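Side-chain contacts in putative membrane protein (Corynebacterium diphtheriae NCTC 13129, PDB 3C8I), which is of unknown function; it is a putative membrane protein of the DUF3239 family, represented here by its C-terminal part: residues G78-S81 against S87-Q90; D129-R132 against L138-L141; V35-D40 against P44-L49. All coordinates share one frame; numbering follows the deposited sequence.

Contact 1 of 3, residues G78-S81 against S87-Q90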
# COMPACT_ATOMS: atom_id res chain seq x y z
N GLY B 78 10.53 6.97 -2.16
CA GLY B 78 11.31 5.81 -1.79
C GLY B 78 11.31 5.55 -0.30
O GLY B 78 10.93 6.42 0.48
N GLN B 79 11.76 4.37 0.10
CA GLN B 79 11.85 4.01 1.50
C GLN B 79 13.26 3.61 1.81
O GLN B 79 13.89 2.89 1.04
CB GLN B 79 10.88 2.87 1.86
CG GLN B 79 9.41 3.14 1.42
CD GLN B 79 8.85 4.45 1.92
OE1 GLN B 79 9.17 4.90 3.02
NE2 GLN B 79 8.00 5.08 1.11
N ARG B 80 13.75 4.08 2.97
CA ARG B 80 15.12 3.83 3.39
C ARG B 80 15.39 2.38 3.78
O ARG B 80 14.50 1.68 4.28
CB ARG B 80 15.50 4.77 4.55
CG ARG B 80 15.78 6.19 4.07
CD ARG B 80 15.74 7.24 5.19
NE ARG B 80 15.66 8.60 4.63
CZ ARG B 80 16.70 9.38 4.34
NH1 ARG B 80 17.95 8.98 4.59
NH2 ARG B 80 16.50 10.59 3.81
N SER B 81 16.63 1.94 3.57
CA SER B 81 17.04 0.61 4.00
C SER B 81 17.23 0.63 5.52
O SER B 81 17.61 1.66 6.10
CB SER B 81 18.34 0.20 3.32
OG SER B 81 19.36 1.09 3.70
N SER B 87 21.03 4.41 1.73
CA SER B 87 20.40 3.73 0.59
C SER B 87 18.88 3.64 0.68
O SER B 87 18.34 3.48 1.78
CB SER B 87 20.92 2.30 0.46
OG SER B 87 22.31 2.29 0.31
N TRP B 88 18.22 3.74 -0.47
CA TRP B 88 16.80 3.38 -0.63
C TRP B 88 16.70 1.89 -0.88
O TRP B 88 17.46 1.35 -1.68
CB TRP B 88 16.17 4.10 -1.81
CG TRP B 88 16.32 5.58 -1.82
CD1 TRP B 88 17.10 6.31 -2.67
CD2 TRP B 88 15.66 6.51 -0.98
NE1 TRP B 88 16.97 7.65 -2.39
CE2 TRP B 88 16.09 7.80 -1.35
CE3 TRP B 88 14.73 6.39 0.07
CZ2 TRP B 88 15.64 8.96 -0.71
CZ3 TRP B 88 14.27 7.54 0.71
CH2 TRP B 88 14.73 8.81 0.31
N ASP B 89 15.80 1.22 -0.16
CA ASP B 89 15.53 -0.20 -0.40
C ASP B 89 14.27 -0.43 -1.25
O ASP B 89 14.01 -1.54 -1.71
CB ASP B 89 15.48 -0.97 0.93
CG ASP B 89 16.79 -1.71 1.25
OD1 ASP B 89 17.81 -1.47 0.55
OD2 ASP B 89 16.83 -2.52 2.21
N GLN B 90 13.53 0.63 -1.48
CA GLN B 90 12.33 0.61 -2.31
C GLN B 90 12.22 1.96 -2.98
O GLN B 90 12.46 2.97 -2.34
CB GLN B 90 11.08 0.35 -1.45
CG GLN B 90 9.76 0.15 -2.25
CD GLN B 90 9.10 1.41 -2.72
OE1 GLN B 90 8.39 1.41 -3.74
NE2 GLN B 90 9.32 2.50 -2.02
O HOH W 1 7.56 4.36 -1.91

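Contact 2 of 3, residues D129-R132 against L138-L141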
# COMPACT_ATOMS: atom_id res chain seq x y z
N ASP B 129 12.37 -10.94 -14.50
CA ASP B 129 12.01 -11.98 -13.54
C ASP B 129 12.95 -11.96 -12.34
O ASP B 129 12.48 -12.11 -11.24
CB ASP B 129 11.90 -13.34 -14.22
CG ASP B 129 10.68 -13.41 -15.14
OD1 ASP B 129 9.55 -13.24 -14.62
OD2 ASP B 129 10.85 -13.58 -16.37
N GLN B 130 14.24 -11.72 -12.55
CA GLN B 130 15.15 -11.48 -11.42
C GLN B 130 14.66 -10.33 -10.53
O GLN B 130 14.60 -10.47 -9.30
CB GLN B 130 16.57 -11.18 -11.91
CG GLN B 130 17.32 -12.36 -12.53
CD GLN B 130 18.67 -11.92 -13.09
OE1 GLN B 130 19.46 -11.26 -12.39
NE2 GLN B 130 18.94 -12.27 -14.34
N VAL B 131 14.27 -9.20 -11.14
CA VAL B 131 13.78 -8.05 -10.35
C VAL B 131 12.54 -8.42 -9.58
O VAL B 131 12.42 -8.10 -8.38
CB VAL B 131 13.44 -6.79 -11.21
CG1 VAL B 131 12.98 -5.65 -10.28
CG2 VAL B 131 14.63 -6.38 -12.02
N ARG B 132 11.61 -9.10 -10.23
CA ARG B 132 10.39 -9.50 -9.53
C ARG B 132 10.64 -10.58 -8.46
O ARG B 132 9.77 -10.80 -7.64
CB ARG B 132 9.30 -9.94 -10.52
CG ARG B 132 8.80 -8.78 -11.39
CD ARG B 132 7.47 -9.09 -12.08
NE ARG B 132 7.58 -10.12 -13.11
CZ ARG B 132 6.70 -10.33 -14.08
NH1 ARG B 132 5.61 -9.58 -14.19
NH2 ARG B 132 6.90 -11.30 -14.97
N LEU B 138 13.09 -4.25 -6.58
CA LEU B 138 14.26 -3.42 -6.76
C LEU B 138 15.47 -4.34 -6.74
O LEU B 138 15.68 -5.08 -5.78
CB LEU B 138 14.35 -2.36 -5.66
CG LEU B 138 15.45 -1.29 -5.74
CD1 LEU B 138 15.19 -0.32 -6.84
CD2 LEU B 138 15.55 -0.51 -4.39
N LEU B 139 16.24 -4.32 -7.81
CA LEU B 139 17.42 -5.19 -7.96
C LEU B 139 18.62 -4.31 -8.27
O LEU B 139 18.64 -3.63 -9.29
CB LEU B 139 17.22 -6.19 -9.11
CG LEU B 139 18.30 -7.26 -9.37
CD1 LEU B 139 18.24 -8.34 -8.30
CD2 LEU B 139 18.16 -7.88 -10.79
N GLU B 140 19.62 -4.32 -7.41
CA GLU B 140 20.83 -3.57 -7.68
C GLU B 140 21.60 -4.22 -8.82
O GLU B 140 21.63 -5.44 -8.93
CB GLU B 140 21.68 -3.36 -6.41
CG GLU B 140 21.08 -2.24 -5.53
CD GLU B 140 21.94 -1.82 -4.33
OE1 GLU B 140 22.95 -2.51 -4.04
OE2 GLU B 140 21.58 -0.81 -3.66
N LEU B 141 22.12 -3.38 -9.72
CA LEU B 141 23.09 -3.83 -10.71
C LEU B 141 24.47 -3.84 -10.05
O LEU B 141 25.43 -4.33 -10.64
CB LEU B 141 23.10 -2.93 -11.95
CG LEU B 141 21.81 -2.74 -12.75
CD1 LEU B 141 22.08 -1.83 -13.94
CD2 LEU B 141 21.26 -4.07 -13.22

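Contact 3 of 3, residues V35-D40 against P44-L49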
# COMPACT_ATOMS: atom_id res chain seq x y z
N VAL B 35 17.16 3.31 -11.65
CA VAL B 35 17.17 4.23 -10.53
C VAL B 35 18.48 4.17 -9.72
O VAL B 35 19.24 3.19 -9.76
CB VAL B 35 15.95 3.98 -9.57
CG1 VAL B 35 14.62 4.35 -10.25
CG2 VAL B 35 15.93 2.56 -9.02
N ASN B 36 18.76 5.26 -9.02
CA ASN B 36 19.92 5.39 -8.18
C ASN B 36 19.49 5.15 -6.75
O ASN B 36 18.68 5.91 -6.22
CB ASN B 36 20.49 6.80 -8.32
CG ASN B 36 21.73 7.05 -7.46
OD1 ASN B 36 22.26 6.16 -6.80
ND2 ASN B 36 22.21 8.29 -7.50
N THR B 37 20.03 4.12 -6.11
CA THR B 37 19.63 3.82 -4.72
C THR B 37 20.34 4.64 -3.65
O THR B 37 20.01 4.52 -2.45
CB THR B 37 19.75 2.32 -4.38
OG1 THR B 37 21.11 1.92 -4.35
CG2 THR B 37 19.02 1.47 -5.38
N ASN B 38 21.30 5.49 -4.03
CA ASN B 38 21.93 6.39 -3.04
C ASN B 38 20.99 7.49 -2.59
O ASN B 38 20.40 8.18 -3.41
CB ASN B 38 23.21 7.06 -3.61
CG ASN B 38 24.36 6.11 -3.75
OD1 ASN B 38 24.45 5.11 -3.03
ND2 ASN B 38 25.30 6.42 -4.66
N VAL B 39 20.89 7.69 -1.28
CA VAL B 39 20.12 8.82 -0.76
C VAL B 39 20.78 10.15 -1.15
O VAL B 39 20.09 11.08 -1.55
CB VAL B 39 19.84 8.68 0.75
CG1 VAL B 39 19.18 9.95 1.28
CG2 VAL B 39 18.93 7.45 1.00
N ASP B 40 22.12 10.19 -1.13
CA ASP B 40 22.88 11.36 -1.61
C ASP B 40 23.16 11.29 -3.11
O ASP B 40 23.99 10.48 -3.56
CB ASP B 40 24.19 11.48 -0.86
CG ASP B 40 24.99 12.74 -1.24
OD1 ASP B 40 24.78 13.35 -2.31
OD2 ASP B 40 25.86 13.10 -0.44
N PRO B 44 28.81 9.02 -6.77
CA PRO B 44 28.65 8.15 -7.94
C PRO B 44 27.43 7.24 -7.72
O PRO B 44 27.27 6.69 -6.62
CB PRO B 44 29.92 7.31 -7.94
CG PRO B 44 30.92 8.12 -7.18
CD PRO B 44 30.12 8.83 -6.12
N PRO B 45 26.56 7.12 -8.75
CA PRO B 45 25.29 6.46 -8.54
C PRO B 45 25.42 4.95 -8.32
O PRO B 45 26.35 4.30 -8.84
CB PRO B 45 24.51 6.74 -9.83
CG PRO B 45 25.54 7.09 -10.86
CD PRO B 45 26.72 7.64 -10.12
N ARG B 46 24.48 4.44 -7.55
CA ARG B 46 24.39 3.03 -7.28
C ARG B 46 23.15 2.53 -8.02
O ARG B 46 22.02 2.67 -7.54
CB ARG B 46 24.27 2.81 -5.78
CG ARG B 46 24.25 1.35 -5.44
CD ARG B 46 24.83 1.09 -4.05
NE ARG B 46 26.23 0.73 -4.12
CZ ARG B 46 26.69 -0.42 -4.58
NH1 ARG B 46 25.86 -1.37 -5.05
NH2 ARG B 46 28.01 -0.64 -4.59
N TRP B 47 23.38 2.00 -9.22
CA TRP B 47 22.26 1.74 -10.12
C TRP B 47 21.47 0.52 -9.71
O TRP B 47 22.01 -0.46 -9.23
CB TRP B 47 22.73 1.58 -11.57
CG TRP B 47 23.29 2.83 -12.17
CD1 TRP B 47 24.55 3.01 -12.64
CD2 TRP B 47 22.60 4.08 -12.38
NE1 TRP B 47 24.70 4.29 -13.12
CE2 TRP B 47 23.52 4.96 -12.98
CE3 TRP B 47 21.31 4.53 -12.12
CZ2 TRP B 47 23.18 6.27 -13.31
CZ3 TRP B 47 20.98 5.83 -12.46
CH2 TRP B 47 21.91 6.68 -13.05
N ALA B 48 20.16 0.59 -9.94
CA ALA B 48 19.26 -0.52 -9.70
C ALA B 48 18.09 -0.46 -10.69
O ALA B 48 17.83 0.58 -11.33
CB ALA B 48 18.74 -0.49 -8.25
N LEU B 49 17.40 -1.58 -10.80
CA LEU B 49 16.21 -1.72 -11.62
C LEU B 49 15.01 -1.80 -10.70
O LEU B 49 15.00 -2.57 -9.74
CB LEU B 49 16.30 -3.00 -12.46
CG LEU B 49 17.58 -3.10 -13.31
CD1 LEU B 49 17.74 -4.51 -13.87
CD2 LEU B 49 17.60 -1.99 -14.42

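Contact 1 of 3, residues G78-S81 against S87-Q90
Gln-79 O is shared by two backbone donors of the facing strand: Asp-89 N lies 2.8 Å from it, while Gln-90 N makes a weak second bond. To the two sides of this point, Gln-79 N gives its proton to Gln-90 O (2.9 Å), and Ser-81 N bonds to Ser-87 O (2.9 Å). Asp-89 and Gln-90 both face Gln-79, a classic beta bulge, set here near the loop end of the hairpin of strands 70-80 and 88-95. Among the side chains, Gln-79 and Gln-90 run side by side on one face of the sheet, their amide planes 18° apart. One water accepts from both, 3.1 Å from Gln-79 NE2 and 2.6 Å from Gln-90 NE2, and Gln-90 OE1 is taken up by Ser-92 OG. Ala-107 of the second subunit packs on both glutamines. Van der Waals packing comes from Trp-88, whose CG stands anti to its carbonyl carbon (chi1 -53°), bringing the six-membered ring back so that its edge meets the backbone of Gly-78 and Gln-79: CZ3 sits 3.5 Å from Gly-78 O, and Arg-80 CG touches the same CZ3 at 3.9 Å. Toward the loop, Asp-89 CG lies 3.2 Å from Ser-81 CB.

Contact 2 of 3, residues D129-R132 against L138-L141
This is a small, largely apolar helix-to-strand contact, made by Gln-130 and Val-131 of helix 128-132 against Leu-138 and Leu-139, mainly the latter, where the C-terminal strand 138-140 closes one edge of the chain's antiparallel sheet. A short loop turns the chain from helix to strand, and within it Thr-134 OG1 is hydrogen-bonded to both Val-131 O and Leu-138 N. Val-131 is the buried partner. Its CG2 meets Leu-139 CB at 3.9 Å, while its other methyl, CG1, lies anti to the backbone N (chi1 -179°) and comes within 4.0 Å of Leu-138 N. The same valine also packs on Leu-49 and Thr-51, so it touches both neighbouring strands, 138-140 and 47-54. Leu-139 sends its CB toward the helix and offers CD2 to both helix residues. Gln-130 CB lies 3.8 Å from Leu-139 CD2, and the chain, extended beyond CG, sets OE1 4.0 Å from the same methyl. Farther round the helix, Arg-132 is held by Glu-23 through NH1 and by Asp-129 through NH2. In the latter salt bridge NH2 stands 3.3 Å from Asp-129 OD1, which lies in the guanidinium plane, while the arginine approaches from the syn side, 31° out of the carboxylate plane.

Contact 3 of 3, residues V35-D40 against P44-L49
Val-35 and Ala-48 hold the tight end of this contact, joined by two backbone hydrogen bonds of 2.8 Å, Val-35 N to Ala-48 O and Ala-48 N to Val-35 O. Beside them Thr-37 CG2 is pressed to 3.5 Å from Ala-48 CB, closer than usual for two methyl carbons, and Leu-138 of the last strand packs on Val-35, Thr-37 and Ala-48. Thr-37 N continues the ladder to Arg-46 O, while its OG1 turns to Glu-140 OE2. The other side is exposed, with Pro-44, Pro-45 and Arg-46 at the surface, and is held by side chains. Asn-36 extends its CG anti to the backbone N (chi1 180°), carrying OD1 across to Arg-46 N at 2.9 Å; Asn-38 N reaches the same oxygen at 3.0 Å. The donors stand well out of the amide plane on opposite faces, 52° and 58°; two bonds thus grip OD1 and probably fix the amide's rotation. Pro-45 CB lies against this amide, 3.6 Å from Asn-36 ND2, and over one face of the Trp-47 ring, 3.7 Å above the plane and offset toward its rim. The Asn-38 N bond makes an Asx turn, leading strand 29-36 into the loop of an antiparallel beta hairpin.

Along the chain the order is contact 3, contact 1, contact 2, and all three reach the same antiparallel sheet. Contact 1 lies in the hairpin of strands 70-80 and 88-95 at one edge, contact 2 involves strand 138-140 at the other, and contact 3 lies in the hairpin of strands 29-36 and 47-54. Strand 16-24 separates the two hairpins in the sheet, yet the centres of contacts 1 and 3 are about 10 Å apart and Trp-88 N probably bonds to Thr-37 O. Leu-139 O probably accepts from Leu-49 N. Leu-138 CD2 packs on Asp-89 O, bringing the two outermost strands together, consistent with a strongly curled sheet whose edges approach each other.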